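Local coordinates for uncharacterized protein (Legionella longbeachae NSW150, PDB 4JZA) that probably removes the 3-phosphate from phosphatidylinositol 3-phosphate, acting as a phosphoinositide phosphatase in the lipid metabolism of pathogen-host interaction, at residues 128-131 and 132-136; 135-138 and 139-142; 486-489 and 490-494. One frame throughout, in Å; residues are numbered along the deposited sequence.

Interaction 1 (128-131 and 132-136); sequences LLNE and AEQYA
Asn130 and Gln134, one turn apart on helix 122-140, set their terminal amides almost at right angles, with planes 77° apart. They meet nitrogen to nitrogen: ND2 of Asn130 lies 3.7 Å from NE2 of Gln134, so two donors face each other and no bond between the amides is implied. The two chains leave the backbone differently. Asn130 throws CG anti to its backbone nitrogen (chi1 -174°), whereas Gln134 keeps CG beside its own nitrogen and runs extended from there, leaning back over the preceding turn. That brings CG of Gln134 to 3.4 Å from the carbonyl oxygen of Asn130, and it is the aliphatic part of the glutamine that covers this oxygen. The main-chain bond from Gln134 N to Asn130 O is weak at 3.5 Å.

Tyr135 treats Glu131 in another way. Its ring presents an edge to the glutamate's carbonyl: CD1 stands 3.4 Å from Glu131 O, and the oxygen lies in the ring plane. Tyr135 N bonds to Glu131 O at 3.2 Å and nearly straight, so the carbonyl meets both the amide and the ring edge of one residue. Ala132 N to Leu128 O, at 2.8 Å, and Glu133 N to Leu129 O continue the alpha-helical pattern.

The polar ends go elsewhere. Arg341 hydrogen-bonds Asn130 OD1 and makes a salt bridge to Glu133 OE2, bridging two side chains on one side of the helix; Glu133 OE1 takes Ser51 OG and Arg48 NH1 of helix 41-62. Gln317 bonds Glu131 OE1 and Tyr135 OH. Around this buried length of helix, Leu129 packs on helix 95-116, Glu133 and Tyr135 touch helix 41-62, and Glu131, Ala132 and Tyr135 rest on helix 315-325.

Interaction 2 (135-138 and 139-142); sequences YALM and GEGR
A positive phi of 84° at Gly141 takes the chain out of the helical path, while Met138, with CG anti to the backbone N (chi1 -167°), lays the start of its side chain beside Gly139. This is a glycine-terminated helix C-terminus: helix 122-140 stops here and the chain heads for strand 144-150 of the mixed sheet.

Before the break the helix is still regular, with Gly139 N bonded to Tyr135 O at 3.1 Å. Then the pattern frays. Glu140 N makes weak bonds both to Ala136 O and to Leu137 O, sharing itself between four-residue and three-residue spacing.

Side chains contribute little. CB of Glu140 sits 3.6 Å from Leu137 O, but its carboxylate end is poorly ordered at the surface. The selenomethionine Met138 bends at chi3 and packs on Val324 of helix 315-325, and Lys3 NZ donates a hydrogen bond to Glu140 O.

The last amide of the turn is divided too. Gly141 N reaches Leu137 O weakly and Met138 O at 3.2 Å, and it approaches the latter from above the carbonyl plane, 64° out of it.

Interaction 3 (486-489 and 490-494); sequences SLLV and TAKKY
Thr490 closes tightly on Ser486, four residues back on helix 482-492, with two donors on one oxygen. Its backbone N bonds to Ser486 O at 2.8 Å, and its hydroxyl OG1 donates to the same Ser486 O at 2.6 Å. The two arrive from opposite faces of the carbonyl plane: the amide is tilted modestly from it, the hydroxyl stands 35° above it. What permits this is the rotation about the first bond (chi1 -49°), which folds OG1 beside the backbone nitrogen and sends the methyl CG2 the other way.

The same side of the helix is well packed in its apolar part. CD2 of Leu487 touches CB of Ala491 at 3.9 Å, alongside the bond from Ala491 N to Leu487 O. Both residues press on Ile538 of helix 524-542, Ala491 also meets Leu505 of helix 501-513, and Thr490 lies against Leu462 of strand 462-465.

Further round, Leu488 is still buried, and it and Lys492 both touch Gln509 of helix 501-513, but they meet each other loosely. Lys492 N bonds regularly to Leu488 O, and CG lies against that oxygen; beyond it the chain bends at its last two torsions and only CE comes near CD2 of Leu488, at 4.2 Å, the side chains passing at a slant. Val489 is more loosely matched still: its CG1 is 4.4 Å from NZ of Lys493. Val489, Lys492 and Lys493 are all exposed, and Lys493 also meets a crystal neighbour.

A threonine hydroxyl bonding back to the carbonyl four residues earlier is a classic intrahelical arrangement, here on an amphipathic helix near its C-terminal end, beside strand 462-465, the outermost strand at one end of the mixed sheet in this alpha/beta fold.

How the interactions relate
Interactions 1 and 2 are consecutive lengths of helix 122-140, sharing Tyr135 and Ala136, with centres 10 Å apart. Interaction 1 belongs to the core, and Asn130, Glu131, Glu133 and Tyr135 send their polar ends to arginines, a serine, a histidine and a glutamine elsewhere in the chain. Interaction 2 marks the same helix ending, partly buried, just before strand 144-150, where forked main-chain bonds replace side-chain contacts. Interaction 3 stands apart, its centre 45 Å from that of interaction 1, on helix 482-492 beside the outermost strand 462-465. It has one buried apolar face and one lysine-rich solvent face, and its distinctive bond is from a hydroxyl to the backbone.

Interaction 1 (128-131 and 132-136)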
ATOM      1  N   LEU A 128      -2.885   8.132  -3.029  1.00 43.06           N
ATOM      2  CA  LEU A 128      -3.036   7.891  -4.478  1.00 41.02           C
ATOM      3  C   LEU A 128      -1.790   7.254  -5.118  1.00 39.19           C
ATOM      4  O   LEU A 128      -1.902   6.217  -5.800  1.00 36.57           O
ATOM      5  CB  LEU A 128      -3.359   9.170  -5.227  1.00 37.63           C
ATOM      6  CG  LEU A 128      -4.771   9.673  -5.095  1.00 36.65           C
ATOM      7  CD1 LEU A 128      -4.880  11.040  -5.756  1.00 37.01           C
ATOM      8  CD2 LEU A 128      -5.777   8.732  -5.716  1.00 37.60           C
ATOM      9  N   LEU A 129      -0.618   7.848  -4.871  1.00 35.15           N
ATOM     10  CA  LEU A 129       0.662   7.247  -5.319  1.00 34.22           C
ATOM     11  C   LEU A 129       0.939   5.812  -4.761  1.00 34.51           C
ATOM     12  O   LEU A 129       1.304   4.885  -5.484  1.00 33.15           O
ATOM     13  CB  LEU A 129       1.813   8.156  -4.914  1.00 33.16           C
ATOM     14  CG  LEU A 129       3.188   7.813  -5.495  1.00 33.24           C
ATOM     15  CD1 LEU A 129       3.160   7.734  -6.992  1.00 33.46           C
ATOM     16  CD2 LEU A 129       4.264   8.787  -5.043  1.00 32.09           C
ATOM     17  N   ASN A 130       0.734   5.654  -3.457  1.00 35.64           N
ATOM     18  CA  ASN A 130       1.045   4.439  -2.733  1.00 33.54           C
ATOM     19  C   ASN A 130       0.244   3.318  -3.291  1.00 32.91           C
ATOM     20  O   ASN A 130       0.760   2.244  -3.531  1.00 34.97           O
ATOM     21  CB  ASN A 130       0.728   4.627  -1.255  1.00 34.59           C
ATOM     22  CG  ASN A 130       1.172   3.448  -0.405  1.00 34.81           C
ATOM     23  OD1 ASN A 130       2.345   3.088  -0.394  1.00 32.49           O
ATOM     24  ND2 ASN A 130       0.223   2.853   0.326  1.00 35.30           N
ATOM     25  N   GLU A 131      -1.034   3.590  -3.526  1.00 35.63           N
ATOM     26  CA  GLU A 131      -2.025   2.573  -4.034  1.00 33.56           C
ATOM     27  C   GLU A 131      -1.921   2.371  -5.524  1.00 32.40           C
ATOM     28  O   GLU A 131      -2.044   1.251  -6.007  1.00 34.58           O
ATOM     29  CB  GLU A 131      -3.480   2.890  -3.571  1.00 32.73           C
ATOM     30  CG  GLU A 131      -3.639   2.725  -2.059  1.00 33.07           C
ATOM     31  CD  GLU A 131      -4.883   3.342  -1.460  1.00 35.56           C
ATOM     32  OE1 GLU A 131      -6.022   3.110  -1.914  1.00 39.73           O
ATOM     33  OE2 GLU A 131      -4.760   4.069  -0.486  1.00 41.75           O
ATOM     34  N   ALA A 132      -1.637   3.419  -6.266  1.00 33.63           N
ATOM     35  CA  ALA A 132      -1.304   3.220  -7.682  1.00 36.10           C
ATOM     36  C   ALA A 132      -0.109   2.301  -7.855  1.00 34.40           C
ATOM     37  O   ALA A 132      -0.112   1.473  -8.716  1.00 35.25           O
ATOM     38  CB  ALA A 132      -1.050   4.544  -8.400  1.00 37.67           C
ATOM     39  N   GLU A 133       0.903   2.408  -7.024  1.00 36.77           N
ATOM     40  CA  GLU A 133       2.032   1.506  -7.174  1.00 39.19           C
ATOM     41  C   GLU A 133       1.624   0.041  -6.964  1.00 38.58           C
ATOM     42  O   GLU A 133       2.095  -0.840  -7.653  1.00 39.98           O
ATOM     43  CB  GLU A 133       3.124   1.858  -6.182  1.00 43.21           C
ATOM     44  CG  GLU A 133       4.426   1.128  -6.475  1.00 46.64           C
ATOM     45  CD  GLU A 133       5.406   1.101  -5.311  1.00 47.79           C
ATOM     46  OE1 GLU A 133       6.572   0.847  -5.635  1.00 46.43           O
ATOM     47  OE2 GLU A 133       5.043   1.316  -4.117  1.00 44.88           O
ATOM     48  N   GLN A 134       0.756  -0.210  -5.996  1.00 35.99           N
ATOM     49  CA  GLN A 134       0.320  -1.551  -5.692  1.00 34.38           C
ATOM     50  C   GLN A 134      -0.398  -2.195  -6.853  1.00 32.93           C
ATOM     51  O   GLN A 134      -0.097  -3.308  -7.209  1.00 32.10           O
ATOM     52  CB  GLN A 134      -0.639  -1.485  -4.506  1.00 38.18           C
ATOM     53  CG  GLN A 134      -0.029  -1.068  -3.163  1.00 38.89           C
ATOM     54  CD  GLN A 134      -1.104  -0.930  -2.124  1.00 43.62           C
ATOM     55  OE1 GLN A 134      -2.148  -1.372  -2.324  1.00 54.27           O
ATOM     56  NE2 GLN A 134      -0.847  -0.433  -1.032  1.00 46.30           N
ATOM     57  N   TYR A 135      -1.370  -1.480  -7.425  1.00 35.24           N
ATOM     58  CA  TYR A 135      -2.099  -1.939  -8.613  1.00 35.63           C
ATOM     59  C   TYR A 135      -1.137  -2.024  -9.816  1.00 36.72           C
ATOM     60  O   TYR A 135      -1.232  -2.987 -10.583  1.00 35.99           O
ATOM     61  CB  TYR A 135      -3.319  -1.078  -8.936  1.00 35.26           C
ATOM     62  CG  TYR A 135      -4.500  -1.396  -8.086  1.00 35.34           C
ATOM     63  CD1 TYR A 135      -4.693  -0.760  -6.892  1.00 36.82           C
ATOM     64  CD2 TYR A 135      -5.458  -2.301  -8.498  1.00 36.29           C
ATOM     65  CE1 TYR A 135      -5.776  -1.050  -6.093  1.00 36.92           C
ATOM     66  CE2 TYR A 135      -6.549  -2.601  -7.711  1.00 34.61           C
ATOM     67  CZ  TYR A 135      -6.679  -1.971  -6.507  1.00 36.65           C
ATOM     68  OH  TYR A 135      -7.723  -2.243  -5.695  1.00 41.22           O
ATOM     69  N   ALA A 136      -0.188  -1.108  -9.971  1.00 33.57           N
ATOM     70  CA  ALA A 136       0.803  -1.317 -11.060  1.00 37.28           C
ATOM     71  C   ALA A 136       1.543  -2.633 -10.920  1.00 38.52           C
ATOM     72  O   ALA A 136       1.816  -3.311 -11.930  1.00 34.43           O
ATOM     73  CB  ALA A 136       1.861  -0.200 -11.153  1.00 37.47           C
TER

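Interaction 2 (135-138 and 139-142)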
ATOM      1  N   TYR A 135      -1.370  -1.480  -7.425  1.00 35.24           N
ATOM      2  CA  TYR A 135      -2.099  -1.939  -8.613  1.00 35.63           C
ATOM      3  C   TYR A 135      -1.137  -2.024  -9.816  1.00 36.72           C
ATOM      4  O   TYR A 135      -1.232  -2.987 -10.583  1.00 35.99           O
ATOM      5  CB  TYR A 135      -3.319  -1.078  -8.936  1.00 35.26           C
ATOM      6  CG  TYR A 135      -4.500  -1.396  -8.086  1.00 35.34           C
ATOM      7  CD1 TYR A 135      -4.693  -0.760  -6.892  1.00 36.82           C
ATOM      8  CD2 TYR A 135      -5.458  -2.301  -8.498  1.00 36.29           C
ATOM      9  CE1 TYR A 135      -5.776  -1.050  -6.093  1.00 36.92           C
ATOM     10  CE2 TYR A 135      -6.549  -2.601  -7.711  1.00 34.61           C
ATOM     11  CZ  TYR A 135      -6.679  -1.971  -6.507  1.00 36.65           C
ATOM     12  OH  TYR A 135      -7.723  -2.243  -5.695  1.00 41.22           O
ATOM     13  N   ALA A 136      -0.188  -1.108  -9.971  1.00 33.57           N
ATOM     14  CA  ALA A 136       0.803  -1.317 -11.060  1.00 37.28           C
ATOM     15  C   ALA A 136       1.543  -2.633 -10.920  1.00 38.52           C
ATOM     16  O   ALA A 136       1.816  -3.311 -11.930  1.00 34.43           O
ATOM     17  CB  ALA A 136       1.861  -0.200 -11.153  1.00 37.47           C
ATOM     18  N   LEU A 137       1.879  -2.974  -9.664  1.00 39.09           N
ATOM     19  CA  LEU A 137       2.587  -4.219  -9.372  1.00 39.12           C
ATOM     20  C   LEU A 137       1.717  -5.480  -9.570  1.00 42.11           C
ATOM     21  O   LEU A 137       2.230  -6.502 -10.047  1.00 42.66           O
ATOM     22  CB  LEU A 137       3.157  -4.207  -7.956  1.00 38.38           C
ATOM     23  CG  LEU A 137       4.276  -3.209  -7.709  1.00 39.03           C
ATOM     24  CD1 LEU A 137       4.525  -3.107  -6.203  1.00 41.12           C
ATOM     25  CD2 LEU A 137       5.568  -3.551  -8.460  1.00 39.22           C
HETATM   26  N   MSE A 138       0.439  -5.418  -9.176  1.00 40.55           N
HETATM   27  CA  MSE A 138      -0.467  -6.526  -9.393  1.00 41.58           C
HETATM   28  C   MSE A 138      -0.519  -6.859 -10.866  1.00 44.99           C
HETATM   29  O   MSE A 138      -0.371  -8.015 -11.283  1.00 42.82           O
HETATM   30  CB  MSE A 138      -1.826  -6.091  -8.915  1.00 42.58           C
HETATM   31  CG  MSE A 138      -2.726  -7.283  -8.827  1.00 45.04           C
HETATM   32 SE   MSE A 138      -4.462  -6.802  -8.095  0.92 50.92          SE
HETATM   33  CE  MSE A 138      -5.235  -5.728  -9.567  1.00 44.17           C
ATOM     34  N   GLY A 139      -0.683  -5.823 -11.678  1.00 49.99           N
ATOM     35  CA  GLY A 139      -0.802  -5.963 -13.132  1.00 51.95           C
ATOM     36  C   GLY A 139       0.412  -6.624 -13.759  1.00 53.06           C
ATOM     37  O   GLY A 139       0.276  -7.396 -14.678  1.00 54.48           O
ATOM     38  N   GLU A 140       1.580  -6.354 -13.205  1.00 52.52           N
ATOM     39  CA  GLU A 140       2.838  -6.753 -13.773  1.00 54.35           C
ATOM     40  C   GLU A 140       3.130  -8.209 -13.430  1.00 52.21           C
ATOM     41  O   GLU A 140       3.843  -8.864 -14.158  1.00 51.61           O
ATOM     42  CB  GLU A 140       3.951  -5.883 -13.185  1.00 63.29           C
ATOM     43  CG  GLU A 140       5.009  -5.372 -14.160  1.00 79.71           C
ATOM     44  CD  GLU A 140       6.105  -4.517 -13.469  1.00 98.61           C
ATOM     45  OE1 GLU A 140       6.676  -4.947 -12.432  1.00 98.63           O
ATOM     46  OE2 GLU A 140       6.417  -3.397 -13.951  1.00113.15           O
ATOM     47  N   GLY A 141       2.592  -8.726 -12.325  1.00 47.22           N
ATOM     48  CA  GLY A 141       2.951 -10.072 -11.878  1.00 46.27           C
ATOM     49  C   GLY A 141       4.235 -10.134 -11.056  1.00 44.91           C
ATOM     50  O   GLY A 141       4.903  -9.139 -10.883  1.00 44.66           O
ATOM     51  N   ARG A 142       4.609 -11.323 -10.584  1.00 42.48           N
ATOM     52  CA  ARG A 142       5.802 -11.494  -9.748  1.00 40.54           C
ATOM     53  C   ARG A 142       6.695 -12.618 -10.250  1.00 41.07           C
ATOM     54  O   ARG A 142       6.196 -13.706 -10.569  1.00 38.69           O
ATOM     55  CB  ARG A 142       5.383 -11.833  -8.305  1.00 40.67           C
ATOM     56  CG  ARG A 142       6.496 -11.762  -7.257  1.00 39.58           C
ATOM     57  CD  ARG A 142       6.018 -12.324  -5.921  1.00 42.23           C
ATOM     58  NE  ARG A 142       6.820 -11.900  -4.759  1.00 39.90           N
ATOM     59  CZ  ARG A 142       6.394 -11.937  -3.485  1.00 40.80           C
ATOM     60  NH1 ARG A 142       5.190 -12.391  -3.164  1.00 43.19           N
ATOM     61  NH2 ARG A 142       7.163 -11.485  -2.507  1.00 42.19           N
TER

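Interaction 3 (486-489 and 490-494)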
ATOM      1  N   SER A 486      -2.302 -27.970  22.860  1.00 60.40           N
ATOM      2  CA  SER A 486      -3.039 -28.764  21.873  1.00 63.33           C
ATOM      3  C   SER A 486      -2.053 -29.282  20.871  1.00 67.95           C
ATOM      4  O   SER A 486      -2.227 -30.410  20.390  1.00 71.21           O
ATOM      5  CB  SER A 486      -4.113 -28.026  21.068  1.00 62.85           C
ATOM      6  OG  SER A 486      -4.538 -26.843  21.673  1.00 61.38           O
ATOM      7  N   LEU A 487      -1.034 -28.476  20.539  1.00 61.60           N
ATOM      8  CA  LEU A 487      -0.069 -28.948  19.570  1.00 60.58           C
ATOM      9  C   LEU A 487       0.714 -30.156  20.130  1.00 61.99           C
ATOM     10  O   LEU A 487       0.810 -31.180  19.444  1.00 63.95           O
ATOM     11  CB  LEU A 487       0.855 -27.851  19.081  1.00 58.92           C
ATOM     12  CG  LEU A 487       1.487 -28.095  17.696  1.00 61.91           C
ATOM     13  CD1 LEU A 487       2.472 -27.022  17.327  1.00 63.65           C
ATOM     14  CD2 LEU A 487       2.250 -29.388  17.612  1.00 67.40           C
ATOM     15  N   LEU A 488       1.248 -30.063  21.352  1.00 60.30           N
ATOM     16  CA  LEU A 488       1.888 -31.240  21.991  1.00 61.59           C
ATOM     17  C   LEU A 488       0.969 -32.471  22.090  1.00 60.17           C
ATOM     18  O   LEU A 488       1.352 -33.592  21.761  1.00 59.07           O
ATOM     19  CB  LEU A 488       2.380 -30.903  23.398  1.00 60.07           C
ATOM     20  CG  LEU A 488       3.791 -30.363  23.404  1.00 58.64           C
ATOM     21  CD1 LEU A 488       4.100 -29.710  24.735  1.00 59.35           C
ATOM     22  CD2 LEU A 488       4.787 -31.461  23.087  1.00 57.25           C
ATOM     23  N   VAL A 489      -0.247 -32.256  22.551  1.00 60.84           N
ATOM     24  CA  VAL A 489      -1.167 -33.343  22.659  1.00 64.98           C
ATOM     25  C   VAL A 489      -1.403 -33.971  21.285  1.00 61.68           C
ATOM     26  O   VAL A 489      -1.239 -35.175  21.135  1.00 64.82           O
ATOM     27  CB  VAL A 489      -2.458 -32.887  23.354  1.00 67.16           C
ATOM     28  CG1 VAL A 489      -3.572 -33.922  23.148  1.00 69.53           C
ATOM     29  CG2 VAL A 489      -2.155 -32.636  24.826  1.00 64.61           C
ATOM     30  N   THR A 490      -1.744 -33.163  20.290  1.00 59.89           N
ATOM     31  CA  THR A 490      -2.004 -33.670  18.930  1.00 59.56           C
ATOM     32  C   THR A 490      -0.783 -34.365  18.328  1.00 58.99           C
ATOM     33  O   THR A 490      -0.898 -35.402  17.636  1.00 57.36           O
ATOM     34  CB  THR A 490      -2.426 -32.556  17.965  1.00 58.83           C
ATOM     35  OG1 THR A 490      -3.462 -31.759  18.549  1.00 64.09           O
ATOM     36  CG2 THR A 490      -2.948 -33.122  16.680  1.00 58.35           C
ATOM     37  N   ALA A 491       0.388 -33.822  18.594  1.00 56.49           N
ATOM     38  CA  ALA A 491       1.573 -34.346  17.951  1.00 59.85           C
ATOM     39  C   ALA A 491       2.117 -35.584  18.635  1.00 60.44           C
ATOM     40  O   ALA A 491       2.733 -36.408  17.981  1.00 60.45           O
ATOM     41  CB  ALA A 491       2.645 -33.281  17.835  1.00 60.26           C
ATOM     42  N   LYS A 492       1.894 -35.738  19.932  1.00 65.59           N
ATOM     43  CA  LYS A 492       2.290 -36.992  20.596  1.00 70.99           C
ATOM     44  C   LYS A 492       1.607 -38.220  20.013  1.00 69.15           C
ATOM     45  O   LYS A 492       2.249 -39.265  19.840  1.00 68.77           O
ATOM     46  CB  LYS A 492       2.060 -36.937  22.091  1.00 75.35           C
ATOM     47  CG  LYS A 492       3.120 -36.096  22.774  1.00 83.65           C
ATOM     48  CD  LYS A 492       3.082 -36.190  24.297  1.00 90.37           C
ATOM     49  CE  LYS A 492       3.134 -34.813  24.935  1.00 90.53           C
ATOM     50  NZ  LYS A 492       4.079 -34.785  26.072  1.00 89.32           N
ATOM     51  N   LYS A 493       0.330 -38.080  19.658  1.00 65.43           N
ATOM     52  CA  LYS A 493      -0.383 -39.142  18.988  1.00 60.99           C
ATOM     53  C   LYS A 493       0.446 -39.759  17.880  1.00 56.58           C
ATOM     54  O   LYS A 493       0.298 -40.925  17.602  1.00 58.47           O
ATOM     55  CB  LYS A 493      -1.679 -38.630  18.393  1.00 65.11           C
ATOM     56  CG  LYS A 493      -2.772 -38.203  19.382  1.00 70.00           C
ATOM     57  CD  LYS A 493      -4.001 -37.722  18.577  1.00 83.38           C
ATOM     58  CE  LYS A 493      -5.332 -37.698  19.330  1.00 88.55           C
ATOM     59  NZ  LYS A 493      -5.554 -36.426  20.066  1.00 91.32           N
ATOM     60  N   TYR A 494       1.350 -38.987  17.282  1.00 55.35           N
ATOM     61  CA  TYR A 494       2.141 -39.426  16.101  1.00 52.81           C
ATOM     62  C   TYR A 494       3.511 -40.036  16.408  1.00 52.29           C
ATOM     63  O   TYR A 494       4.141 -40.641  15.525  1.00 52.11           O
ATOM     64  CB  TYR A 494       2.349 -38.228  15.128  1.00 49.96           C
ATOM     65  CG  TYR A 494       1.081 -37.754  14.398  1.00 47.20           C
ATOM     66  CD1 TYR A 494       0.111 -36.987  15.055  1.00 46.92           C
ATOM     67  CD2 TYR A 494       0.886 -38.055  13.048  1.00 45.28           C
ATOM     68  CE1 TYR A 494      -1.031 -36.559  14.398  1.00 46.09           C
ATOM     69  CE2 TYR A 494      -0.238 -37.636  12.367  1.00 45.59           C
ATOM     70  CZ  TYR A 494      -1.205 -36.886  13.038  1.00 47.93           C
ATOM     71  OH  TYR A 494      -2.350 -36.481  12.346  1.00 45.71           O
TER